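Local coordinates for protein S-adenosylmethionine-dependent methyltransferase (Clostridium acetobutylicum, PDB 1Y8C) that probably transfers a methyl group from S-adenosylmethionine to an acceptor, at residues G135-F140 and T239-L244; D119-Y124 and E206-Y211; F59-A64 and I98-D103. All coordinates share one frame; numbering follows the deposited sequence.

Contact 1: residues G135-F140 and T239-L244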
loop_
_atom_site.group_PDB
_atom_site.type_symbol
_atom_site.label_atom_id
_atom_site.label_comp_id
_atom_site.label_asym_id
_atom_site.label_seq_id
_atom_site.Cartn_x
_atom_site.Cartn_y
_atom_site.Cartn_z
ATOM N N GLY A 135 -20.341 4.073 8.424
ATOM C CA GLY A 135 -20.472 2.639 8.272
ATOM C C GLY A 135 -19.476 2.087 7.272
ATOM O O GLY A 135 -19.481 0.896 6.972
ATOM N N GLY A 136 -18.618 2.954 6.746
ATOM C CA GLY A 136 -17.628 2.506 5.780
ATOM C C GLY A 136 -16.388 1.925 6.452
ATOM O O GLY A 136 -16.152 2.156 7.642
ATOM N N VAL A 137 -15.585 1.182 5.688
ATOM C CA VAL A 137 -14.381 0.560 6.223
ATOM C C VAL A 137 -13.109 1.054 5.547
ATOM O O VAL A 137 -13.106 1.343 4.350
ATOM C CB VAL A 137 -14.458 -0.985 6.090
ATOM C CG1 VAL A 137 -13.183 -1.625 6.611
ATOM C CG2 VAL A 137 -15.648 -1.512 6.868
ATOM N N PHE A 138 -12.038 1.170 6.333
ATOM C CA PHE A 138 -10.736 1.609 5.831
ATOM C C PHE A 138 -9.693 0.536 6.150
ATOM O O PHE A 138 -9.453 0.217 7.317
ATOM C CB PHE A 138 -10.329 2.948 6.468
ATOM C CG PHE A 138 -8.895 3.355 6.179
ATOM C CD1 PHE A 138 -8.317 3.100 4.928
ATOM C CD2 PHE A 138 -8.136 4.022 7.148
ATOM C CE1 PHE A 138 -7.000 3.492 4.638
ATOM C CE2 PHE A 138 -6.820 4.421 6.879
ATOM C CZ PHE A 138 -6.248 4.158 5.611
ATOM N N ILE A 139 -9.082 -0.010 5.103
ATOM C CA ILE A 139 -8.082 -1.064 5.243
ATOM C C ILE A 139 -6.708 -0.642 4.708
ATOM O O ILE A 139 -6.585 -0.195 3.567
ATOM C CB ILE A 139 -8.562 -2.348 4.507
ATOM C CG1 ILE A 139 -9.885 -2.811 5.115
ATOM C CG2 ILE A 139 -7.530 -3.441 4.614
ATOM C CD1 ILE A 139 -10.478 -4.049 4.472
ATOM N N PHE A 140 -5.678 -0.779 5.537
ATOM C CA PHE A 140 -4.324 -0.416 5.133
ATOM C C PHE A 140 -3.312 -1.282 5.869
ATOM O O PHE A 140 -3.613 -1.830 6.928
ATOM C CB PHE A 140 -4.051 1.056 5.446
ATOM C CG PHE A 140 -3.894 1.352 6.917
ATOM C CD1 PHE A 140 -2.632 1.447 7.493
ATOM C CD2 PHE A 140 -5.008 1.557 7.726
ATOM C CE1 PHE A 140 -2.485 1.747 8.850
ATOM C CE2 PHE A 140 -4.864 1.860 9.095
ATOM C CZ PHE A 140 -3.605 1.955 9.655
ATOM N N THR A 239 -1.926 -5.717 9.076
ATOM C CA THR A 239 -3.068 -5.183 8.351
ATOM C C THR A 239 -4.121 -4.658 9.309
ATOM O O THR A 239 -4.680 -5.408 10.096
ATOM C CB THR A 239 -3.710 -6.229 7.443
ATOM O OG1 THR A 239 -2.792 -6.596 6.398
ATOM C CG2 THR A 239 -4.980 -5.653 6.818
ATOM N N TYR A 240 -4.365 -3.355 9.248
ATOM C CA TYR A 240 -5.362 -2.721 10.093
ATOM C C TYR A 240 -6.690 -2.581 9.357
ATOM O O TYR A 240 -6.743 -2.365 8.138
ATOM C CB TYR A 240 -4.927 -1.321 10.515
ATOM C CG TYR A 240 -3.924 -1.259 11.643
ATOM C CD1 TYR A 240 -2.549 -1.270 11.386
ATOM C CD2 TYR A 240 -4.348 -1.147 12.966
ATOM C CE1 TYR A 240 -1.621 -1.164 12.413
ATOM C CE2 TYR A 240 -3.430 -1.041 14.008
ATOM C CZ TYR A 240 -2.066 -1.049 13.720
ATOM O OH TYR A 240 -1.168 -0.920 14.753
ATOM N N LEU A 241 -7.765 -2.693 10.123
ATOM C CA LEU A 241 -9.111 -2.555 9.603
ATOM C C LEU A 241 -9.830 -1.586 10.538
ATOM O O LEU A 241 -10.080 -1.905 11.695
ATOM C CB LEU A 241 -9.804 -3.902 9.614
ATOM C CG LEU A 241 -10.770 -4.018 8.445
ATOM C CD1 LEU A 241 -10.522 -5.345 7.736
ATOM C CD2 LEU A 241 -12.209 -3.886 8.930
ATOM N N VAL A 242 -10.159 -0.399 10.030
ATOM C CA VAL A 242 -10.817 0.611 10.845
ATOM C C VAL A 242 -12.072 1.200 10.205
ATOM O O VAL A 242 -12.360 0.967 9.025
ATOM C CB VAL A 242 -9.835 1.761 11.174
ATOM C CG1 VAL A 242 -8.470 1.187 11.523
ATOM C CG2 VAL A 242 -9.736 2.722 9.999
ATOM N N LYS A 243 -12.808 1.967 11.009
ATOM C CA LYS A 243 -14.033 2.629 10.566
ATOM C C LYS A 243 -14.213 3.943 11.318
ATOM O O LYS A 243 -13.479 4.231 12.267
ATOM C CB LYS A 243 -15.264 1.747 10.806
ATOM C CG LYS A 243 -15.520 1.392 12.254
ATOM C CD LYS A 243 -16.993 1.098 12.506
ATOM C CE LYS A 243 -17.547 0.004 11.582
ATOM N NZ LYS A 243 -18.109 0.510 10.282
ATOM N N LEU A 244 -15.194 4.735 10.889
ATOM C CA LEU A 244 -15.471 6.020 11.515
ATOM C C LEU A 244 -15.971 5.830 12.922
ATOM O O LEU A 244 -16.984 5.166 13.134
ATOM C CB LEU A 244 -16.525 6.773 10.727
ATOM C CG LEU A 244 -16.082 8.081 10.105
ATOM C CD1 LEU A 244 -14.780 7.907 9.355
ATOM C CD2 LEU A 244 -17.187 8.537 9.181
#

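Contact 2: residues D119-Y124 and E206-Y211. With SO4 (sulfate ion), chain B.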
loop_
_atom_site.group_PDB
_atom_site.type_symbol
_atom_site.label_atom_id
_atom_site.label_comp_id
_atom_site.label_asym_id
_atom_site.label_seq_id
_atom_site.Cartn_x
_atom_site.Cartn_y
_atom_site.Cartn_z
ATOM N N ASP A 119 3.299 14.129 11.748
ATOM C CA ASP A 119 2.239 15.089 11.488
ATOM C C ASP A 119 1.511 14.823 10.192
ATOM O O ASP A 119 0.281 14.889 10.142
ATOM C CB ASP A 119 2.789 16.505 11.510
ATOM C CG ASP A 119 2.898 17.038 12.914
ATOM O OD1 ASP A 119 1.901 16.884 13.659
ATOM O OD2 ASP A 119 3.956 17.601 13.287
ATOM N N ASP A 120 2.266 14.522 9.144
ATOM C CA ASP A 120 1.664 14.228 7.860
ATOM C C ASP A 120 0.855 12.937 7.943
ATOM O O ASP A 120 -0.076 12.732 7.168
ATOM C CB ASP A 120 2.732 14.087 6.781
ATOM C CG ASP A 120 3.279 15.413 6.330
ATOM O OD1 ASP A 120 2.475 16.351 6.157
ATOM O OD2 ASP A 120 4.511 15.523 6.133
ATOM N N LEU A 121 1.222 12.064 8.876
ATOM C CA LEU A 121 0.518 10.804 9.044
ATOM C C LEU A 121 -0.822 11.077 9.712
ATOM O O LEU A 121 -1.822 10.411 9.424
ATOM C CB LEU A 121 1.347 9.834 9.892
ATOM C CG LEU A 121 0.816 8.403 10.020
ATOM C CD1 LEU A 121 0.775 7.722 8.659
ATOM C CD2 LEU A 121 1.703 7.650 10.963
ATOM N N LYS A 122 -0.839 12.061 10.606
ATOM C CA LYS A 122 -2.065 12.447 11.293
ATOM C C LYS A 122 -3.019 13.061 10.275
ATOM O O LYS A 122 -4.198 12.721 10.240
ATOM C CB LYS A 122 -1.762 13.452 12.409
ATOM C CG LYS A 122 -1.285 12.800 13.704
ATOM C CD LYS A 122 -0.864 13.819 14.760
ATOM C CE LYS A 122 -0.336 13.111 16.009
ATOM N NZ LYS A 122 0.341 14.017 16.990
ATOM N N LYS A 123 -2.495 13.961 9.444
ATOM C CA LYS A 123 -3.297 14.608 8.418
ATOM C C LYS A 123 -3.901 13.533 7.525
ATOM O O LYS A 123 -5.077 13.590 7.150
ATOM C CB LYS A 123 -2.427 15.574 7.607
ATOM C CG LYS A 123 -1.961 16.771 8.424
ATOM C CD LYS A 123 -1.041 17.722 7.655
ATOM C CE LYS A 123 -1.751 18.474 6.520
ATOM N NZ LYS A 123 -2.021 17.654 5.301
ATOM N N TYR A 124 -3.080 12.544 7.210
ATOM C CA TYR A 124 -3.471 11.407 6.396
ATOM C C TYR A 124 -4.695 10.690 6.999
ATOM O O TYR A 124 -5.726 10.584 6.356
ATOM C CB TYR A 124 -2.270 10.465 6.292
ATOM C CG TYR A 124 -2.552 9.086 5.767
ATOM C CD1 TYR A 124 -2.895 8.878 4.437
ATOM C CD2 TYR A 124 -2.401 7.973 6.595
ATOM C CE1 TYR A 124 -3.071 7.585 3.940
ATOM C CE2 TYR A 124 -2.573 6.689 6.118
ATOM C CZ TYR A 124 -2.903 6.496 4.790
ATOM O OH TYR A 124 -3.031 5.211 4.317
ATOM N N GLU A 206 1.729 0.959 18.907
ATOM C CA GLU A 206 1.253 1.855 19.943
ATOM C C GLU A 206 1.079 3.251 19.349
ATOM O O GLU A 206 0.088 3.929 19.615
ATOM C CB GLU A 206 2.267 1.885 21.080
ATOM C CG GLU A 206 1.810 2.607 22.321
ATOM C CD GLU A 206 2.927 2.748 23.345
ATOM O OE1 GLU A 206 2.646 3.242 24.463
ATOM O OE2 GLU A 206 4.088 2.371 23.035
ATOM N N ASP A 207 2.045 3.667 18.537
ATOM C CA ASP A 207 2.009 4.977 17.886
ATOM C C ASP A 207 0.914 5.051 16.832
ATOM O O ASP A 207 0.254 6.075 16.680
ATOM C CB ASP A 207 3.344 5.268 17.209
ATOM C CG ASP A 207 4.486 5.378 18.192
ATOM O OD1 ASP A 207 5.648 5.168 17.758
ATOM O OD2 ASP A 207 4.223 5.677 19.385
ATOM N N ILE A 208 0.745 3.970 16.086
ATOM C CA ILE A 208 -0.269 3.942 15.054
ATOM C C ILE A 208 -1.643 4.030 15.699
ATOM O O ILE A 208 -2.496 4.810 15.274
ATOM C CB ILE A 208 -0.184 2.651 14.228
ATOM C CG1 ILE A 208 1.095 2.656 13.388
ATOM C CG2 ILE A 208 -1.426 2.517 13.350
ATOM C CD1 ILE A 208 1.118 3.706 12.288
ATOM N N GLU A 209 -1.852 3.216 16.726
ATOM C CA GLU A 209 -3.118 3.194 17.429
ATOM C C GLU A 209 -3.462 4.586 17.942
ATOM O O GLU A 209 -4.608 5.027 17.826
ATOM C CB GLU A 209 -3.051 2.180 18.573
ATOM C CG GLU A 209 -3.660 0.819 18.198
ATOM C CD GLU A 209 -2.676 -0.355 18.228
ATOM O OE1 GLU A 209 -2.224 -0.734 19.333
ATOM O OE2 GLU A 209 -2.366 -0.901 17.144
ATOM N N LYS A 210 -2.469 5.288 18.485
ATOM C CA LYS A 210 -2.690 6.640 18.996
ATOM C C LYS A 210 -3.056 7.589 17.844
ATOM O O LYS A 210 -4.062 8.288 17.912
ATOM C CB LYS A 210 -1.438 7.146 19.727
ATOM C CG LYS A 210 -1.673 8.431 20.525
ATOM C CD LYS A 210 -0.448 8.872 21.341
ATOM C CE LYS A 210 0.635 9.525 20.481
ATOM N NZ LYS A 210 0.221 10.848 19.903
ATOM N N TYR A 211 -2.244 7.592 16.789
ATOM C CA TYR A 211 -2.489 8.443 15.630
ATOM C C TYR A 211 -3.832 8.144 14.977
ATOM O O TYR A 211 -4.458 9.030 14.402
ATOM C CB TYR A 211 -1.367 8.272 14.606
ATOM C CG TYR A 211 0.002 8.666 15.122
ATOM C CD1 TYR A 211 1.164 8.240 14.472
ATOM C CD2 TYR A 211 0.137 9.478 16.252
ATOM C CE1 TYR A 211 2.425 8.614 14.939
ATOM C CE2 TYR A 211 1.391 9.857 16.723
ATOM C CZ TYR A 211 2.534 9.425 16.063
ATOM O OH TYR A 211 3.774 9.832 16.514
HETATM S S SO4 B . 4.823 -1.890 20.054
HETATM O O1 SO4 B . 4.168 -3.191 19.792
HETATM O O2 SO4 B . 3.791 -0.847 20.222
HETATM O O3 SO4 B . 5.631 -1.986 21.291
HETATM O O4 SO4 B . 5.704 -1.543 18.919
#

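Contact 3: residues F59-A64 and I98-D103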
loop_
_atom_site.group_PDB
_atom_site.type_symbol
_atom_site.label_atom_id
_atom_site.label_comp_id
_atom_site.label_asym_id
_atom_site.label_seq_id
_atom_site.Cartn_x
_atom_site.Cartn_y
_atom_site.Cartn_z
ATOM N N PHE A 59 -17.284 -3.129 -7.194
ATOM C CA PHE A 59 -18.025 -1.918 -6.853
ATOM C C PHE A 59 -18.659 -1.219 -8.054
ATOM O O PHE A 59 -18.414 -1.586 -9.207
ATOM C CB PHE A 59 -17.112 -0.925 -6.137
ATOM C CG PHE A 59 -16.697 -1.367 -4.773
ATOM C CD1 PHE A 59 -15.724 -2.348 -4.612
ATOM C CD2 PHE A 59 -17.298 -0.817 -3.643
ATOM C CE1 PHE A 59 -15.358 -2.773 -3.347
ATOM C CE2 PHE A 59 -16.939 -1.235 -2.374
ATOM C CZ PHE A 59 -15.966 -2.219 -2.220
ATOM N N LYS A 60 -19.475 -0.204 -7.781
ATOM C CA LYS A 60 -20.113 0.547 -8.855
ATOM C C LYS A 60 -19.207 1.677 -9.310
ATOM O O LYS A 60 -19.007 1.875 -10.510
ATOM C CB LYS A 60 -21.447 1.142 -8.405
ATOM C CG LYS A 60 -22.467 0.136 -7.902
ATOM C CD LYS A 60 -23.892 0.670 -8.105
ATOM C CE LYS A 60 -24.075 2.070 -7.493
ATOM N NZ LYS A 60 -25.321 2.778 -7.944
ATOM N N ASN A 61 -18.667 2.422 -8.347
ATOM C CA ASN A 61 -17.782 3.540 -8.660
ATOM C C ASN A 61 -16.445 3.390 -7.950
ATOM O O ASN A 61 -16.392 3.125 -6.746
ATOM C CB ASN A 61 -18.426 4.869 -8.254
ATOM C CG ASN A 61 -19.881 4.968 -8.679
ATOM O OD1 ASN A 61 -20.789 4.981 -7.842
ATOM N ND2 ASN A 61 -20.110 5.034 -9.985
ATOM N N THR A 62 -15.365 3.578 -8.701
ATOM C CA THR A 62 -14.031 3.451 -8.146
ATOM C C THR A 62 -13.146 4.660 -8.424
ATOM O O THR A 62 -13.200 5.264 -9.495
ATOM C CB THR A 62 -13.312 2.199 -8.706
ATOM O OG1 THR A 62 -14.102 1.034 -8.446
ATOM C CG2 THR A 62 -11.950 2.030 -8.064
ATOM N N TRP A 63 -12.333 5.005 -7.433
ATOM C CA TRP A 63 -11.382 6.096 -7.542
ATOM C C TRP A 63 -10.018 5.550 -7.152
ATOM O O TRP A 63 -9.878 4.859 -6.142
ATOM C CB TRP A 63 -11.754 7.236 -6.613
ATOM C CG TRP A 63 -12.836 8.078 -7.128
ATOM C CD1 TRP A 63 -14.163 7.769 -7.187
ATOM C CD2 TRP A 63 -12.703 9.396 -7.656
ATOM N NE1 TRP A 63 -14.873 8.823 -7.715
ATOM C CE2 TRP A 63 -14.001 9.836 -8.007
ATOM C CE3 TRP A 63 -11.616 10.256 -7.855
ATOM C CZ2 TRP A 63 -14.238 11.095 -8.565
ATOM C CZ3 TRP A 63 -11.850 11.510 -8.406
ATOM C CH2 TRP A 63 -13.153 11.921 -8.750
ATOM N N ALA A 64 -9.021 5.863 -7.969
ATOM C CA ALA A 64 -7.655 5.420 -7.746
ATOM C C ALA A 64 -6.761 6.652 -7.687
ATOM O O ALA A 64 -6.750 7.464 -8.613
ATOM C CB ALA A 64 -7.219 4.510 -8.880
ATOM N N ILE A 98 -10.530 14.929 -2.668
ATOM C CA ILE A 98 -11.513 14.379 -3.587
ATOM C C ILE A 98 -12.904 14.559 -2.979
ATOM O O ILE A 98 -13.193 14.049 -1.900
ATOM C CB ILE A 98 -11.217 12.890 -3.870
ATOM C CG1 ILE A 98 -9.934 12.794 -4.693
ATOM C CG2 ILE A 98 -12.374 12.234 -4.626
ATOM C CD1 ILE A 98 -9.597 11.409 -5.158
ATOM N N ASN A 99 -13.761 15.307 -3.662
ATOM C CA ASN A 99 -15.101 15.552 -3.152
ATOM C C ASN A 99 -15.951 14.303 -3.328
ATOM O O ASN A 99 -16.803 14.238 -4.215
ATOM C CB ASN A 99 -15.732 16.728 -3.895
ATOM C CG ASN A 99 -14.794 17.925 -4.001
ATOM O OD1 ASN A 99 -14.167 18.332 -3.017
ATOM N ND2 ASN A 99 -14.698 18.496 -5.199
ATOM N N ARG A 100 -15.724 13.316 -2.469
ATOM C CA ARG A 100 -16.452 12.064 -2.571
ATOM C C ARG A 100 -16.288 11.214 -1.305
ATOM O O ARG A 100 -15.261 11.280 -0.631
ATOM C CB ARG A 100 -15.934 11.319 -3.805
ATOM C CG ARG A 100 -16.642 10.028 -4.156
ATOM C CD ARG A 100 -18.088 10.263 -4.527
ATOM N NE ARG A 100 -18.618 9.174 -5.338
ATOM C CZ ARG A 100 -19.895 9.062 -5.684
ATOM N NH1 ARG A 100 -20.770 9.979 -5.277
ATOM N NH2 ARG A 100 -20.292 8.047 -6.448
ATOM N N LYS A 101 -17.314 10.434 -0.976
ATOM C CA LYS A 101 -17.269 9.569 0.201
ATOM C C LYS A 101 -17.281 8.130 -0.280
ATOM O O LYS A 101 -17.832 7.832 -1.338
ATOM C CB LYS A 101 -18.483 9.785 1.102
ATOM C CG LYS A 101 -18.605 11.151 1.728
ATOM C CD LYS A 101 -17.659 11.319 2.889
ATOM C CE LYS A 101 -18.078 12.507 3.764
ATOM N NZ LYS A 101 -19.315 12.234 4.575
ATOM N N PHE A 102 -16.698 7.234 0.508
ATOM C CA PHE A 102 -16.644 5.852 0.102
ATOM C C PHE A 102 -17.045 4.832 1.151
ATOM O O PHE A 102 -17.124 5.122 2.351
ATOM C CB PHE A 102 -15.244 5.517 -0.392
ATOM C CG PHE A 102 -14.726 6.454 -1.438
ATOM C CD1 PHE A 102 -14.124 7.657 -1.079
ATOM C CD2 PHE A 102 -14.834 6.130 -2.787
ATOM C CE1 PHE A 102 -13.628 8.516 -2.054
ATOM C CE2 PHE A 102 -14.343 6.983 -3.768
ATOM C CZ PHE A 102 -13.738 8.186 -3.401
ATOM N N ASP A 103 -17.283 3.617 0.669
ATOM C CA ASP A 103 -17.675 2.501 1.516
ATOM C C ASP A 103 -16.426 1.764 1.940
ATOM O O ASP A 103 -16.324 1.282 3.066
ATOM C CB ASP A 103 -18.582 1.557 0.737
ATOM C CG ASP A 103 -19.888 2.208 0.356
ATOM O OD1 ASP A 103 -20.676 2.490 1.284
ATOM O OD2 ASP A 103 -20.122 2.449 -0.852
#

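Contact 1: residues G135-F140 and T239-L244
Residues 136-140 and 239-244 run antiparallel as parts of the fifth and seventh strands in the 3-2-1-4-5-7-6 sheet of the class I (Rossmann-like) methyltransferase fold; the axes of these segments approach to 4.6 Å and differ by 152° in direction. Gly135 sits at a corner of the chain, with a positive phi (88°) that glycine adopts readily. The carbonyl of Gly136 lies against CB of Lys243. Val137 has CG1 anti to its backbone N, which sets that methyl 3.4 Å from CD2 of Leu241. Phe138 forms a hydrogen-bonded pair with Val242: Phe138 N to Val242 O is 2.7 Å and Val242 N to Phe138 O is 2.9 Å, both in the plane of the accepting carbonyl. On the face away from Val137, CG2 of Val242 meets CB and CD2 of Phe138, while CD2 of Phe140 lies over one face of the Phe138 ring, near its rim. Ile139 and Leu241 form a non-hydrogen-bonded pair, their side chains side by side and touching CD1 to CD1. Phe140 and Tyr240 restore the paired bonds: Phe140 N to Tyr240 O (3.2 Å) lies in the carbonyl plane, Tyr240 N to Phe140 O (2.9 Å) nearly along the C=O axis. Phe140 CG takes the crowded position between backbone N and carbonyl carbon (chi1 72°), bringing CB of Tyr240 over its ring, 3.9 Å from the Phe140 centroid in a CH-pi contact. Strands 104-107 and 217-224 flank the pair, and helices 118-129 and 205-214 cover the face bearing Phe138, Tyr240 and Val242.

Contact 2: residues D119-Y124 and E206-Y211
Two helices of the Rossmann-like methyltransferase fold, 118-129 and 205-214, meet here through side chains. The axes of their short segments stay 10.7 Å apart and cross at -48°, and the closest CA atoms, of Lys122 and Tyr211, are 5.9 Å apart. Tyr211 has the most surface buried, followed by Lys122 and Leu121. The CB of Tyr211 points toward the other helix, with CG anti to its own carbonyl carbon (chi1 -61°). Leu121 approaches its ring obliquely at CD1, and Lys122 obliquely at CD2. Leu121 also directs its CB across the interface, and with CG anti to the backbone N (chi1 -173°) its CD2 methyl comes 3.6 Å from CD1 of Tyr211. The two side chains cross at about a right angle. The same methyl lies 4.2 Å from CD1 of Ile208, one turn earlier on the second helix, so one branch of Leu121 serves both residues. Lys122 is extended beyond CG and runs obliquely past the tyrosine, touching it through the methylene CE, 3.7 Å from Tyr211 CD2. Beyond CE, NZ of Lys122 lies 4.3 Å from NZ of Lys210, two like charges that, if both are protonated, would be expected to repel. Within its own helix, the Tyr211 ring has the carbonyl O of Asp207 over one face, while Ser118 and Phe125 of helix 118-129 add to its packing. Near the start of helix 205-214, a sulfate ion, probably from the crystallisation liquor, accepts a hydrogen bond through its O2 from Glu206 N at 3.0 Å.

Contact 3: residues F59-A64 and I98-D103
Trp63, on strand 61-65 of the Rossmann-like sheet, packs against the loop that leads into strand 104-107. Its indole meets two apolar side chains. Ile98 approaches tip to tip, placing CG2 over the six-membered ring, 4.0 Å from its centroid and 15° off the normal, a CH-pi contact; the CD1 methyl of Ile98 adds a 3.6 Å contact to Trp63 CE3. Phe102 instead presents its edge to the five-membered ring in an offset edge-to-face pair, with planes at 76° and centroids 5.3 Å apart. Phe102 CE2 is 3.5 Å from Trp63 CD1. Arg100 crosses the indole at about a right angle: CG, anti to the backbone N (chi1 -175°), comes within 4.2 Å of Trp63 NE1, and a bend at chi2 then turns the guanidinium toward Asn61. At the far end, the ring of Phe59 meets Asp103 by its edge, Phe59 CE2 standing 4.5 Å from Asp103 CB. Further out, Trp63 is positioned by backbone hydrogen bonds with Tyr41 and Asp43 of the adjoining strand 40-44. Phe102 also touches Asp40 and Leu42 of this strand. A salt bridge from Arg100 NH2 to Asp40 OD1 probably helps hold the guanidinium.

Overall arrangement
Along the chain, contact 3 closes before contacts 1 and 2, whose segments alternate: 119-124, 135-140, 206-211, 239-244. Contacts 1 and 3 both reach the seven-stranded mixed sheet, with centres about 15 Å apart; Val137 N, 2.7 Å from Asp103 O, makes a probable hydrogen bond between them. Contact 2 joins two helices packed on this sheet, its centre about 14 Å from that of contact 1. There the two touch through Tyr240 OH and Glu209 OE2, a probable hydrogen bond, and through Phe138 packing on Tyr124. Contacts 2 and 3 do not touch, their nearest atoms about 11 Å apart. Contact 1 thus joins the parallel strands to 237-244, the one antiparallel strand, beyond which lies 217-224.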